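Local coordinates for protein putative adhesin (Bacteroides thetaiotaomicron, PDB 4QDG) that is a putative pilus-associated lipoprotein adhesin of the FimB/Mfa2 family, which binds magnesium ions and probably anchors fimbriae at the outer membrane, at residues P10-V15 with A136-E141; L38-Y43 with Y76-Y81; L157-G162 with P287-I292; S233-V238 with I247-L252. One frame throughout, in Å; residues are numbered along the deposited sequence.

Interaction 1: P10-V15 with A136-E141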
loop_
_atom_site.group_PDB
_atom_site.type_symbol
_atom_site.label_atom_id
_atom_site.label_comp_id
_atom_site.label_asym_id
_atom_site.label_seq_id
_atom_site.Cartn_x
_atom_site.Cartn_y
_atom_site.Cartn_z
ATOM N N PRO A 10 15.954 -37.817 18.115
ATOM C CA PRO A 10 15.209 -38.180 16.904
ATOM C C PRO A 10 15.345 -37.060 15.870
ATOM O O PRO A 10 15.793 -35.950 16.170
ATOM C CB PRO A 10 13.765 -38.308 17.406
ATOM C CG PRO A 10 13.675 -37.288 18.493
ATOM C CD PRO A 10 15.017 -37.456 19.208
ATOM N N CYS A 11 14.956 -37.364 14.662
ATOM C CA CYS A 11 15.023 -36.509 13.512
ATOM C C CYS A 11 14.482 -35.081 13.785
ATOM O O CYS A 11 13.389 -34.983 14.345
ATOM C CB CYS A 11 14.250 -37.177 12.386
ATOM S SG CYS A 11 14.410 -36.351 10.800
ATOM N N PRO A 12 15.187 -33.984 13.350
ATOM C CA PRO A 12 14.613 -32.629 13.479
ATOM C C PRO A 12 13.218 -32.546 12.825
ATOM O O PRO A 12 12.928 -33.225 11.837
ATOM C CB PRO A 12 15.625 -31.739 12.740
ATOM C CG PRO A 12 16.879 -32.498 12.760
ATOM C CD PRO A 12 16.487 -33.931 12.659
ATOM N N HIS A 13 12.344 -31.745 13.408
ATOM C CA HIS A 13 10.973 -31.655 12.949
ATOM C C HIS A 13 10.469 -30.197 12.938
ATOM O O HIS A 13 10.747 -29.435 13.868
ATOM C CB HIS A 13 10.110 -32.520 13.877
ATOM C CG HIS A 13 8.751 -32.807 13.341
ATOM N ND1 HIS A 13 8.522 -33.891 12.524
ATOM C CD2 HIS A 13 7.588 -32.156 13.538
ATOM C CE1 HIS A 13 7.233 -33.862 12.247
ATOM N NE2 HIS A 13 6.634 -32.832 12.829
ATOM N N GLY A 14 9.739 -29.836 11.888
ATOM C CA GLY A 14 9.144 -28.509 11.779
ATOM C C GLY A 14 8.806 -28.047 10.378
ATOM O O GLY A 14 8.353 -28.830 9.544
ATOM N N VAL A 15 9.000 -26.747 10.135
ATOM C CA VAL A 15 8.726 -26.121 8.849
ATOM C C VAL A 15 9.934 -25.326 8.404
ATOM O O VAL A 15 10.789 -24.980 9.217
ATOM C CB VAL A 15 7.453 -25.223 8.852
ATOM C CG1 VAL A 15 6.188 -26.026 9.171
ATOM C CG2 VAL A 15 7.613 -24.032 9.797
ATOM N N ALA A 136 6.788 -31.431 9.229
ATOM C CA ALA A 136 7.305 -32.691 8.742
ATOM C C ALA A 136 8.674 -32.968 9.339
ATOM O O ALA A 136 9.318 -32.054 9.871
ATOM C CB ALA A 136 7.384 -32.678 7.221
ATOM N N ASP A 137 9.103 -34.240 9.284
ATOM C CA ASP A 137 10.451 -34.634 9.646
ATOM C C ASP A 137 11.384 -33.992 8.632
ATOM O O ASP A 137 11.094 -34.037 7.433
ATOM C CB ASP A 137 10.592 -36.155 9.628
ATOM C CG ASP A 137 10.014 -36.852 10.843
ATOM O OD1 ASP A 137 9.879 -36.191 11.901
ATOM O OD2 ASP A 137 9.725 -38.065 10.746
ATOM N N LEU A 138 12.444 -33.313 9.114
ATOM C CA LEU A 138 13.423 -32.602 8.290
ATOM C C LEU A 138 12.796 -31.410 7.536
ATOM O O LEU A 138 13.247 -31.050 6.428
ATOM C CB LEU A 138 14.140 -33.549 7.319
ATOM C CG LEU A 138 15.654 -33.547 7.400
ATOM C CD1 LEU A 138 16.156 -33.746 8.833
ATOM C CD2 LEU A 138 16.224 -34.573 6.456
ATOM N N TYR A 139 11.797 -30.774 8.199
ATOM C CA TYR A 139 11.082 -29.547 7.845
ATOM C C TYR A 139 10.289 -29.606 6.537
ATOM O O TYR A 139 10.868 -29.755 5.454
ATOM C CB TYR A 139 12.034 -28.301 7.814
ATOM C CG TYR A 139 13.006 -28.246 8.982
ATOM C CD1 TYR A 139 12.597 -27.799 10.234
ATOM C CD2 TYR A 139 14.298 -28.759 8.865
ATOM C CE1 TYR A 139 13.454 -27.849 11.340
ATOM C CE2 TYR A 139 15.156 -28.821 9.963
ATOM C CZ TYR A 139 14.738 -28.333 11.189
ATOM O OH TYR A 139 15.599 -28.339 12.247
ATOM N N SER A 140 8.953 -29.421 6.642
ATOM C CA SER A 140 8.079 -29.306 5.475
ATOM C C SER A 140 8.319 -27.950 4.857
ATOM O O SER A 140 8.661 -27.013 5.577
ATOM C CB SER A 140 6.611 -29.450 5.860
ATOM O OG SER A 140 6.274 -28.538 6.893
ATOM N N GLU A 141 8.163 -27.835 3.539
ATOM C CA GLU A 141 8.396 -26.547 2.893
ATOM C C GLU A 141 7.090 -25.861 2.609
ATOM O O GLU A 141 6.113 -26.516 2.241
ATOM C CB GLU A 141 9.204 -26.693 1.610
ATOM C CG GLU A 141 10.666 -27.000 1.880
ATOM C CD GLU A 141 11.535 -27.243 0.661
ATOM O OE1 GLU A 141 10.985 -27.425 -0.451
ATOM O OE2 GLU A 141 12.774 -27.282 0.832
#

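Interaction 2: L38-Y43 with Y76-Y81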
loop_
_atom_site.group_PDB
_atom_site.type_symbol
_atom_site.label_atom_id
_atom_site.label_comp_id
_atom_site.label_asym_id
_atom_site.label_seq_id
_atom_site.Cartn_x
_atom_site.Cartn_y
_atom_site.Cartn_z
ATOM N N LEU A 38 11.079 -8.416 8.625
ATOM C CA LEU A 38 10.044 -9.418 8.606
ATOM C C LEU A 38 9.622 -9.817 10.014
ATOM O O LEU A 38 10.462 -10.030 10.877
ATOM C CB LEU A 38 10.608 -10.617 7.820
ATOM C CG LEU A 38 9.779 -11.885 7.678
ATOM C CD1 LEU A 38 8.483 -11.633 6.878
ATOM C CD2 LEU A 38 10.613 -12.939 7.033
ATOM N N THR A 39 8.308 -9.899 10.228
ATOM C CA THR A 39 7.710 -10.335 11.474
ATOM C C THR A 39 6.933 -11.578 11.130
ATOM O O THR A 39 5.984 -11.509 10.351
ATOM C CB THR A 39 6.834 -9.226 12.112
ATOM O OG1 THR A 39 7.620 -8.070 12.379
ATOM C CG2 THR A 39 6.161 -9.685 13.412
ATOM N N LEU A 40 7.315 -12.709 11.701
ATOM C CA LEU A 40 6.627 -13.981 11.444
ATOM C C LEU A 40 5.973 -14.470 12.758
ATOM O O LEU A 40 6.651 -14.638 13.773
ATOM C CB LEU A 40 7.621 -15.015 10.850
ATOM C CG LEU A 40 7.096 -16.390 10.385
ATOM C CD1 LEU A 40 6.868 -17.341 11.565
ATOM C CD2 LEU A 40 5.898 -16.292 9.430
ATOM N N LEU A 41 4.660 -14.689 12.720
ATOM C CA LEU A 41 3.876 -15.134 13.877
ATOM C C LEU A 41 3.413 -16.565 13.698
ATOM O O LEU A 41 2.989 -16.941 12.603
ATOM C CB LEU A 41 2.664 -14.220 14.097
ATOM C CG LEU A 41 2.973 -12.745 14.285
ATOM C CD1 LEU A 41 1.839 -11.921 13.804
ATOM C CD2 LEU A 41 3.285 -12.427 15.714
ATOM N N VAL A 42 3.519 -17.365 14.774
ATOM C CA VAL A 42 3.175 -18.780 14.786
ATOM C C VAL A 42 1.952 -18.970 15.657
ATOM O O VAL A 42 1.956 -18.570 16.816
ATOM C CB VAL A 42 4.361 -19.702 15.263
ATOM C CG1 VAL A 42 4.014 -21.189 15.101
ATOM C CG2 VAL A 42 5.670 -19.379 14.539
ATOM N N TYR A 43 0.922 -19.610 15.095
ATOM C CA TYR A 43 -0.309 -19.971 15.785
ATOM C C TYR A 43 -0.544 -21.473 15.633
ATOM O O TYR A 43 -0.161 -22.055 14.620
ATOM C CB TYR A 43 -1.518 -19.176 15.227
ATOM C CG TYR A 43 -1.392 -17.678 15.408
ATOM C CD1 TYR A 43 -1.650 -17.080 16.638
ATOM C CD2 TYR A 43 -0.993 -16.860 14.357
ATOM C CE1 TYR A 43 -1.495 -15.707 16.822
ATOM C CE2 TYR A 43 -0.852 -15.480 14.525
ATOM C CZ TYR A 43 -1.117 -14.905 15.757
ATOM O OH TYR A 43 -1.004 -13.539 15.899
ATOM N N TYR A 76 0.057 -25.891 11.733
ATOM C CA TYR A 76 0.209 -24.499 12.197
ATOM C C TYR A 76 -0.278 -23.480 11.188
ATOM O O TYR A 76 -0.328 -23.786 10.006
ATOM C CB TYR A 76 1.679 -24.184 12.528
ATOM C CG TYR A 76 2.209 -24.952 13.712
ATOM C CD1 TYR A 76 2.717 -26.243 13.561
ATOM C CD2 TYR A 76 2.228 -24.386 14.984
ATOM C CE1 TYR A 76 3.188 -26.967 14.650
ATOM C CE2 TYR A 76 2.734 -25.088 16.079
ATOM C CZ TYR A 76 3.223 -26.378 15.904
ATOM O OH TYR A 76 3.732 -27.092 16.968
ATOM N N HIS A 77 -0.621 -22.262 11.669
ATOM C CA HIS A 77 -1.021 -21.134 10.827
ATOM C C HIS A 77 -0.032 -20.009 11.086
ATOM O O HIS A 77 0.204 -19.640 12.243
ATOM C CB HIS A 77 -2.470 -20.695 11.063
ATOM C CG HIS A 77 -2.900 -19.611 10.110
ATOM N ND1 HIS A 77 -3.212 -19.893 8.780
ATOM C CD2 HIS A 77 -3.003 -18.279 10.307
ATOM C CE1 HIS A 77 -3.474 -18.729 8.219
ATOM N NE2 HIS A 77 -3.385 -17.731 9.102
ATOM N N PHE A 78 0.643 -19.573 10.015
ATOM C CA PHE A 78 1.689 -18.559 10.064
ATOM C C PHE A 78 1.238 -17.250 9.478
ATOM O O PHE A 78 0.617 -17.244 8.424
ATOM C CB PHE A 78 2.918 -19.048 9.289
ATOM C CG PHE A 78 3.485 -20.334 9.822
ATOM C CD1 PHE A 78 4.396 -20.328 10.879
ATOM C CD2 PHE A 78 3.135 -21.554 9.247
ATOM C CE1 PHE A 78 4.931 -21.524 11.367
ATOM C CE2 PHE A 78 3.689 -22.744 9.721
ATOM C CZ PHE A 78 4.576 -22.723 10.783
ATOM N N VAL A 79 1.562 -16.142 10.134
ATOM C CA VAL A 79 1.224 -14.814 9.638
ATOM C C VAL A 79 2.511 -14.054 9.484
ATOM O O VAL A 79 3.299 -14.009 10.419
ATOM C CB VAL A 79 0.168 -14.059 10.516
ATOM C CG1 VAL A 79 -0.164 -12.699 9.913
ATOM C CG2 VAL A 79 -1.112 -14.881 10.676
ATOM N N ALA A 80 2.746 -13.483 8.296
ATOM C CA ALA A 80 3.947 -12.678 8.032
ATOM C C ALA A 80 3.601 -11.229 7.790
ATOM O O ALA A 80 2.600 -10.910 7.123
ATOM C CB ALA A 80 4.715 -13.213 6.828
ATOM N N TYR A 81 4.442 -10.346 8.353
ATOM C CA TYR A 81 4.342 -8.909 8.131
ATOM C C TYR A 81 5.654 -8.396 7.678
ATOM O O TYR A 81 6.676 -8.796 8.222
ATOM C CB TYR A 81 3.905 -8.128 9.377
ATOM C CG TYR A 81 2.451 -8.292 9.754
ATOM C CD1 TYR A 81 1.460 -7.530 9.142
ATOM C CD2 TYR A 81 2.070 -9.164 10.758
ATOM C CE1 TYR A 81 0.120 -7.658 9.509
ATOM C CE2 TYR A 81 0.739 -9.283 11.150
ATOM C CZ TYR A 81 -0.232 -8.522 10.528
ATOM O OH TYR A 81 -1.534 -8.666 10.920
HETATM O O HOH W 1 7.949 -6.864 9.849
#

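Interaction 3: L157-G162 with P287-I292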
loop_
_atom_site.group_PDB
_atom_site.type_symbol
_atom_site.label_atom_id
_atom_site.label_comp_id
_atom_site.label_asym_id
_atom_site.label_seq_id
_atom_site.Cartn_x
_atom_site.Cartn_y
_atom_site.Cartn_z
ATOM N N LEU A 157 -1.330 18.486 -12.080
ATOM C CA LEU A 157 -2.200 19.518 -12.640
ATOM C C LEU A 157 -1.468 20.107 -13.819
ATOM O O LEU A 157 -0.335 20.553 -13.673
ATOM C CB LEU A 157 -2.604 20.591 -11.617
ATOM C CG LEU A 157 -3.162 20.138 -10.267
ATOM C CD1 LEU A 157 -3.537 21.325 -9.443
ATOM C CD2 LEU A 157 -4.378 19.212 -10.446
ATOM N N GLN A 158 -2.069 19.993 -15.019
ATOM C CA GLN A 158 -1.474 20.422 -16.277
ATOM C C GLN A 158 -2.417 21.296 -17.075
ATOM O O GLN A 158 -3.557 20.924 -17.282
ATOM C CB GLN A 158 -1.109 19.188 -17.099
ATOM C CG GLN A 158 -0.427 19.502 -18.451
ATOM C CD GLN A 158 0.296 18.313 -19.027
ATOM O OE1 GLN A 158 0.632 17.350 -18.320
ATOM N NE2 GLN A 158 0.597 18.381 -20.315
ATOM N N GLN A 159 -1.950 22.442 -17.553
ATOM C CA GLN A 159 -2.824 23.280 -18.393
ATOM C C GLN A 159 -2.892 22.689 -19.778
ATOM O O GLN A 159 -1.867 22.307 -20.324
ATOM C CB GLN A 159 -2.356 24.725 -18.449
ATOM C CG GLN A 159 -2.807 25.516 -17.246
ATOM C CD GLN A 159 -2.981 26.956 -17.599
ATOM O OE1 GLN A 159 -3.844 27.310 -18.407
ATOM N NE2 GLN A 159 -2.156 27.809 -17.003
HETATM N N MSE A 160 -4.108 22.565 -20.319
HETATM C CA MSE A 160 -4.394 22.080 -21.665
HETATM C C MSE A 160 -3.640 22.901 -22.722
HETATM O O MSE A 160 -3.116 22.317 -23.670
HETATM C CB MSE A 160 -5.891 22.154 -21.923
HETATM C CG MSE A 160 -6.323 21.335 -23.108
HETATM SE SE MSE A 160 -8.078 21.885 -23.731
HETATM C CE MSE A 160 -7.550 23.503 -24.666
ATOM N N ASN A 161 -3.573 24.242 -22.551
ATOM C CA ASN A 161 -2.883 25.135 -23.492
ATOM C C ASN A 161 -1.343 25.101 -23.317
ATOM O O ASN A 161 -0.630 25.573 -24.199
ATOM C CB ASN A 161 -3.405 26.582 -23.401
ATOM C CG ASN A 161 -3.182 27.289 -22.085
ATOM O OD1 ASN A 161 -2.493 26.812 -21.181
ATOM N ND2 ASN A 161 -3.790 28.458 -21.939
ATOM N N GLY A 162 -0.865 24.537 -22.207
ATOM C CA GLY A 162 0.568 24.437 -21.944
ATOM C C GLY A 162 1.173 25.528 -21.069
ATOM O O GLY A 162 2.381 25.488 -20.774
ATOM N N PRO A 287 -7.505 27.856 -18.655
ATOM C CA PRO A 287 -6.737 29.025 -18.151
ATOM C C PRO A 287 -7.218 29.600 -16.818
ATOM O O PRO A 287 -6.389 30.134 -16.082
ATOM C CB PRO A 287 -6.878 30.059 -19.263
ATOM C CG PRO A 287 -7.057 29.231 -20.494
ATOM C CD PRO A 287 -7.919 28.067 -20.056
ATOM N N ASN A 288 -8.511 29.424 -16.460
ATOM C CA ASN A 288 -9.070 29.897 -15.184
ATOM C C ASN A 288 -8.753 28.927 -14.015
ATOM O O ASN A 288 -9.207 29.155 -12.884
ATOM C CB ASN A 288 -10.586 30.113 -15.307
ATOM C CG ASN A 288 -11.386 28.889 -15.702
ATOM O OD1 ASN A 288 -10.846 27.861 -16.106
ATOM N ND2 ASN A 288 -12.704 28.978 -15.614
ATOM N N LEU A 289 -7.968 27.857 -14.298
ATOM C CA LEU A 289 -7.508 26.822 -13.374
ATOM C C LEU A 289 -8.678 26.006 -12.807
ATOM O O LEU A 289 -8.682 25.599 -11.640
ATOM C CB LEU A 289 -6.603 27.404 -12.275
ATOM C CG LEU A 289 -5.388 28.181 -12.791
ATOM C CD1 LEU A 289 -4.726 28.922 -11.675
ATOM C CD2 LEU A 289 -4.375 27.264 -13.459
ATOM N N GLU A 290 -9.650 25.725 -13.680
ATOM C CA GLU A 290 -10.778 24.857 -13.387
ATOM C C GLU A 290 -10.497 23.557 -14.089
ATOM O O GLU A 290 -9.807 23.557 -15.116
ATOM C CB GLU A 290 -12.113 25.484 -13.826
ATOM C CG GLU A 290 -12.641 26.469 -12.792
ATOM C CD GLU A 290 -13.942 27.174 -13.130
ATOM O OE1 GLU A 290 -14.800 26.579 -13.826
ATOM O OE2 GLU A 290 -14.111 28.323 -12.665
ATOM N N TRP A 291 -10.976 22.449 -13.538
ATOM C CA TRP A 291 -10.704 21.153 -14.136
ATOM C C TRP A 291 -11.592 20.890 -15.372
ATOM O O TRP A 291 -12.817 21.040 -15.303
ATOM C CB TRP A 291 -10.865 20.050 -13.067
ATOM C CG TRP A 291 -10.817 18.641 -13.582
ATOM C CD1 TRP A 291 -9.966 18.137 -14.524
ATOM C CD2 TRP A 291 -11.562 17.528 -13.079
ATOM N NE1 TRP A 291 -10.209 16.799 -14.714
ATOM C CE2 TRP A 291 -11.156 16.387 -13.813
ATOM C CE3 TRP A 291 -12.520 17.375 -12.065
ATOM C CZ2 TRP A 291 -11.696 15.114 -13.583
ATOM C CZ3 TRP A 291 -13.041 16.109 -11.828
ATOM C CH2 TRP A 291 -12.640 15.001 -12.589
ATOM N N ILE A 292 -10.958 20.495 -16.499
ATOM C CA ILE A 292 -11.661 20.114 -17.735
ATOM C C ILE A 292 -12.092 18.659 -17.521
ATOM O O ILE A 292 -11.286 17.727 -17.636
ATOM C CB ILE A 292 -10.798 20.336 -19.004
ATOM C CG1 ILE A 292 -10.214 21.761 -19.031
ATOM C CG2 ILE A 292 -11.617 20.031 -20.282
ATOM C CD1 ILE A 292 -9.081 22.010 -20.039
#

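Interaction 4: S233-V238 with I247-L252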
loop_
_atom_site.group_PDB
_atom_site.type_symbol
_atom_site.label_atom_id
_atom_site.label_comp_id
_atom_site.label_asym_id
_atom_site.label_seq_id
_atom_site.Cartn_x
_atom_site.Cartn_y
_atom_site.Cartn_z
ATOM N N SER A 233 -16.045 5.514 0.821
ATOM C CA SER A 233 -15.752 5.919 -0.548
ATOM C C SER A 233 -14.597 6.950 -0.480
ATOM O O SER A 233 -14.839 8.137 -0.264
ATOM C CB SER A 233 -17.010 6.480 -1.215
ATOM O OG SER A 233 -16.776 6.759 -2.583
ATOM N N PRO A 234 -13.325 6.493 -0.580
ATOM C CA PRO A 234 -12.187 7.440 -0.489
ATOM C C PRO A 234 -12.268 8.563 -1.535
ATOM O O PRO A 234 -12.669 8.330 -2.702
ATOM C CB PRO A 234 -10.954 6.559 -0.726
ATOM C CG PRO A 234 -11.425 5.167 -0.503
ATOM C CD PRO A 234 -12.865 5.108 -0.811
ATOM N N LYS A 235 -11.884 9.773 -1.092
ATOM C CA LYS A 235 -11.942 10.952 -1.935
ATOM C C LYS A 235 -10.577 11.598 -2.184
ATOM O O LYS A 235 -9.742 11.675 -1.278
ATOM C CB LYS A 235 -12.884 11.995 -1.306
ATOM C CG LYS A 235 -14.356 11.580 -1.255
ATOM C CD LYS A 235 -15.092 11.813 -2.577
ATOM C CE LYS A 235 -16.541 11.394 -2.506
ATOM N NZ LYS A 235 -16.696 9.915 -2.543
ATOM N N LEU A 236 -10.367 12.089 -3.430
ATOM C CA LEU A 236 -9.202 12.881 -3.806
ATOM C C LEU A 236 -9.736 14.294 -3.952
ATOM O O LEU A 236 -10.732 14.505 -4.657
ATOM C CB LEU A 236 -8.435 12.424 -5.047
ATOM C CG LEU A 236 -7.414 13.442 -5.595
ATOM C CD1 LEU A 236 -6.174 13.547 -4.685
ATOM C CD2 LEU A 236 -7.003 13.101 -7.009
ATOM N N THR A 237 -9.136 15.253 -3.231
ATOM C CA THR A 237 -9.607 16.650 -3.276
ATOM C C THR A 237 -8.461 17.586 -3.621
ATOM O O THR A 237 -7.371 17.460 -3.053
ATOM C CB THR A 237 -10.285 17.045 -1.929
ATOM O OG1 THR A 237 -11.354 16.137 -1.666
ATOM C CG2 THR A 237 -10.848 18.451 -1.943
ATOM N N VAL A 238 -8.719 18.523 -4.561
ATOM C CA VAL A 238 -7.751 19.532 -4.970
ATOM C C VAL A 238 -8.452 20.893 -4.799
ATOM O O VAL A 238 -9.493 21.144 -5.407
ATOM C CB VAL A 238 -7.121 19.321 -6.374
ATOM C CG1 VAL A 238 -6.071 20.402 -6.649
ATOM C CG2 VAL A 238 -6.479 17.940 -6.484
ATOM N N ILE A 247 -11.582 22.424 -6.917
ATOM C CA ILE A 247 -11.642 22.250 -8.378
ATOM C C ILE A 247 -11.788 20.767 -8.755
ATOM O O ILE A 247 -12.366 20.465 -9.797
ATOM C CB ILE A 247 -10.434 22.947 -9.089
ATOM C CG1 ILE A 247 -9.071 22.427 -8.602
ATOM C CG2 ILE A 247 -10.536 24.470 -8.925
ATOM C CD1 ILE A 247 -7.980 22.395 -9.693
ATOM N N ILE A 248 -11.258 19.854 -7.905
ATOM C CA ILE A 248 -11.330 18.395 -8.045
ATOM C C ILE A 248 -11.793 17.812 -6.693
ATOM O O ILE A 248 -11.267 18.173 -5.630
ATOM C CB ILE A 248 -9.992 17.744 -8.554
ATOM C CG1 ILE A 248 -9.564 18.306 -9.915
ATOM C CG2 ILE A 248 -10.107 16.219 -8.652
ATOM C CD1 ILE A 248 -8.056 18.347 -10.140
ATOM N N ASN A 249 -12.811 16.949 -6.745
ATOM C CA ASN A 249 -13.379 16.253 -5.605
ATOM C C ASN A 249 -14.035 15.014 -6.146
ATOM O O ASN A 249 -15.209 15.033 -6.538
ATOM C CB ASN A 249 -14.351 17.112 -4.789
ATOM C CG ASN A 249 -14.858 16.410 -3.549
ATOM O OD1 ASN A 249 -14.098 15.863 -2.757
ATOM N ND2 ASN A 249 -16.150 16.453 -3.330
ATOM N N ILE A 250 -13.259 13.934 -6.199
ATOM C CA ILE A 250 -13.710 12.721 -6.858
ATOM C C ILE A 250 -13.644 11.489 -5.979
ATOM O O ILE A 250 -12.793 11.415 -5.087
ATOM C CB ILE A 250 -12.807 12.493 -8.125
ATOM C CG1 ILE A 250 -11.297 12.363 -7.747
ATOM C CG2 ILE A 250 -13.031 13.576 -9.194
ATOM C CD1 ILE A 250 -10.516 11.437 -8.539
ATOM N N PRO A 251 -14.466 10.459 -6.290
ATOM C CA PRO A 251 -14.286 9.172 -5.606
ATOM C C PRO A 251 -13.074 8.487 -6.261
ATOM O O PRO A 251 -13.150 7.962 -7.378
ATOM C CB PRO A 251 -15.630 8.451 -5.822
ATOM C CG PRO A 251 -16.298 9.166 -6.965
ATOM C CD PRO A 251 -15.518 10.377 -7.338
ATOM N N LEU A 252 -11.932 8.586 -5.574
ATOM C CA LEU A 252 -10.622 8.105 -5.983
ATOM C C LEU A 252 -10.615 6.651 -6.528
ATOM O O LEU A 252 -9.998 6.417 -7.563
ATOM C CB LEU A 252 -9.632 8.226 -4.796
ATOM C CG LEU A 252 -8.207 7.651 -4.967
ATOM C CD1 LEU A 252 -7.427 8.340 -6.111
ATOM C CD2 LEU A 252 -7.435 7.811 -3.701
#

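Interaction 1: P10-V15 with A136-E141
His13 reaches across to the Ala136–Asp137 peptide, with CG anti to the backbone N (chi1 -165°). Its CB only skirts Ala136 O, and CG comes within 3.6 Å of that same Ala136 O, which lies over one face of the imidazole toward its rim. CE1 rests 3.4 Å from Ala136 C. ND1 donates to Asp137 OD1 at 2.7 Å, a His-carboxylate bond that leaves the ring close to its plane but meets the carboxylate from above, the two planes being 78° apart. At the tip NE2 bonds to Thr135 OG1, so both ring nitrogens are held and the rotation of the imidazole is fixed. Leu138 N, in the type II turn from Ala136 to Tyr139, donates almost straight to Pro12 O of the other segment (2.8 Å). Gly14 and Ala136 form an antiparallel hydrogen-bonded pair, and Gly14 O also takes Ser140 N (3.0 Å), so one carbonyl serves both strands flanking the turn. Pro12 CB sits 3.4 Å from Tyr139 OH, whose proper polar partner is Asp70. Cys11 SG meets Leu138 CD1 at 3.7 Å. The lead-in to strand 15-20 is thus laid against the turn joining strands 127-137 and 140-159; Val15, paired in parallel with Ser140, packs on Leu133 and Thr135, while backbone bonds from His13 to Leu71 and Val15 to Leu69 tie the other edge.

Interaction 2: L38-Y43 with Y76-Y81
Leu41 and Tyr81 both carry CG anti to the carbonyl carbon (chi1 -57° and -73°). Leu41 CD1, set by chi2 of 151°, lies at the edge of the Tyr81 ring, in its plane and 3.9 Å from CE2. Further down the same face Tyr43 turns the edge of its own ring to Val79, CE2 lying 3.9 Å from Val79 CG2. The opposite face is aliphatic and aromatic: Val42 and Phe78 run side by side, Val42 CG1 and CG2 both touching Phe78 CE1, while Leu40 CD1 touches the neighbouring Phe78 CD1 at 3.9 Å. Val42 CG1 also reaches Tyr76 CD2 (3.7 Å), and Tyr43 O lies near the plane of the Tyr76 ring at its edge. Six backbone bonds link Thr39 with Tyr81, Leu41 with Val79 and Tyr43 with His77, each pair bonding in both directions. A water accompanies the first pair, donating to Tyr81 O and lying 2.8 Å from Thr39 OG1. Leu40 and Phe78 pack onto Leu69 of strand 67-70, whereas Leu41 and Tyr81 meet Met93 of strand 91-94. His77 is held at each ring nitrogen, by Thr132 and Glu130. The side chain of Leu38 lies about 9 Å from a magnesium ion bound in part by Asp36 and Cys37. This antiparallel strand pair, with side chains packed on both faces, is consistent with the beta-sandwich domains of the transthyretin clan.

Interaction 3: L157-G162 with P287-I292
Between Gln159 CA and Pro287 CA the backbones stay 7.0 Å apart and do not pair; segment 157-162 leaves its strand after Gln159 and turns back, Gly162 N bonding to Gln159 O. Side chains bridge the interval. Gln159 swings its amide over the start of the other loop, with OE1 3.4 Å from Pro287 CA and NE2 4.2 Å from Leu289 CD2; that nitrogen has its own acceptor in Pro164 O, which anchors the group. Asn161 brings ND2 to Pro287 CG at 3.7 Å, its OD1 being engaged by Glu163 N. Strands 140-159 and 278-285 run parallel as neighbours, and this contact joins the loops that follow them at the same end, away from the magnesium sites. Residue 160 is a selenomethionine, and its side chain crosses that of Ile292 at about a right angle. Met160 CG stands anti to its backbone N (chi1 -164°). Ile292 CD1 lies 3.7 Å from Met160 CB. The same Ile292 CD1 is 3.8 Å from Met160 SE. Backbone bonds from Gln158 and Met160 to Leu285 and from Ile292 to Phe284 tie both segments to the end of strand 278-285. Ile292 also touches Ser286 with its side chain.

Interaction 4: S233-V238 with I247-L252
The Asn249 amide meets Thr237 at its oxygen: Thr237 OG1 donates to Asn249 OD1 at 3.0 Å, tilted 20° from the amide plane, the two side chains lying side by side. At the flat Ile250–Pro251 peptide, Leu236 N approaches Ile250 O in the carbonyl plane (3.0 Å), and Lys235 CD lies 3.4 Å from Ile250 O, though Lys235 has two deposited conformers and this placement is tentative. Leu236 CB and Ile250 CG1 touch at 3.9 Å on the other face of the sheet, where Val238 and Ile248 also run alongside each other, CB to CB 3.9 Å. A classic beta bulge sets Ile247 and Ile248 both opposite Val238, whose O receives weak bonds from both nitrogens. At the far end N of Leu252, the first residue of helix 252-263, bonds to Pro234 O, bent at 132°. Leu236 and Ile248 pack on Phe283, and Val238 and Ile248 on Leu157. The chemistry thus separates the two faces: the polar chains of Lys235, Thr237 and Asn249 share one face with Pro251, branched apolar chains turn to the core, while Pro251, at the helix N-cap, has no N-H to offer beyond this outermost strand.

In the fold
The four contacts fall into two pairs on opposite sides of the chain's centre. Interactions 1 and 2, with centres 18 Å apart, touch where Val15 CG2 meets Phe78 CZ at 3.5 Å, joining the N-terminal corner to the strand pair within it. Interactions 3 and 4, centres 17 Å apart, touch through Trp291 of 287-292, whose CZ3 lies 3.7 Å from Ile250 CG2. Strand 140-159 spans the distance, beginning in interaction 1 and ending in interaction 3, centres 64 Å apart. The magnesium sites lie nearer interactions 2 and 4: the side chain of Leu38 is about 9 Å from one ion, and that of Leu252 about 10 Å from a bound magnesium near Asn151 and Leu273.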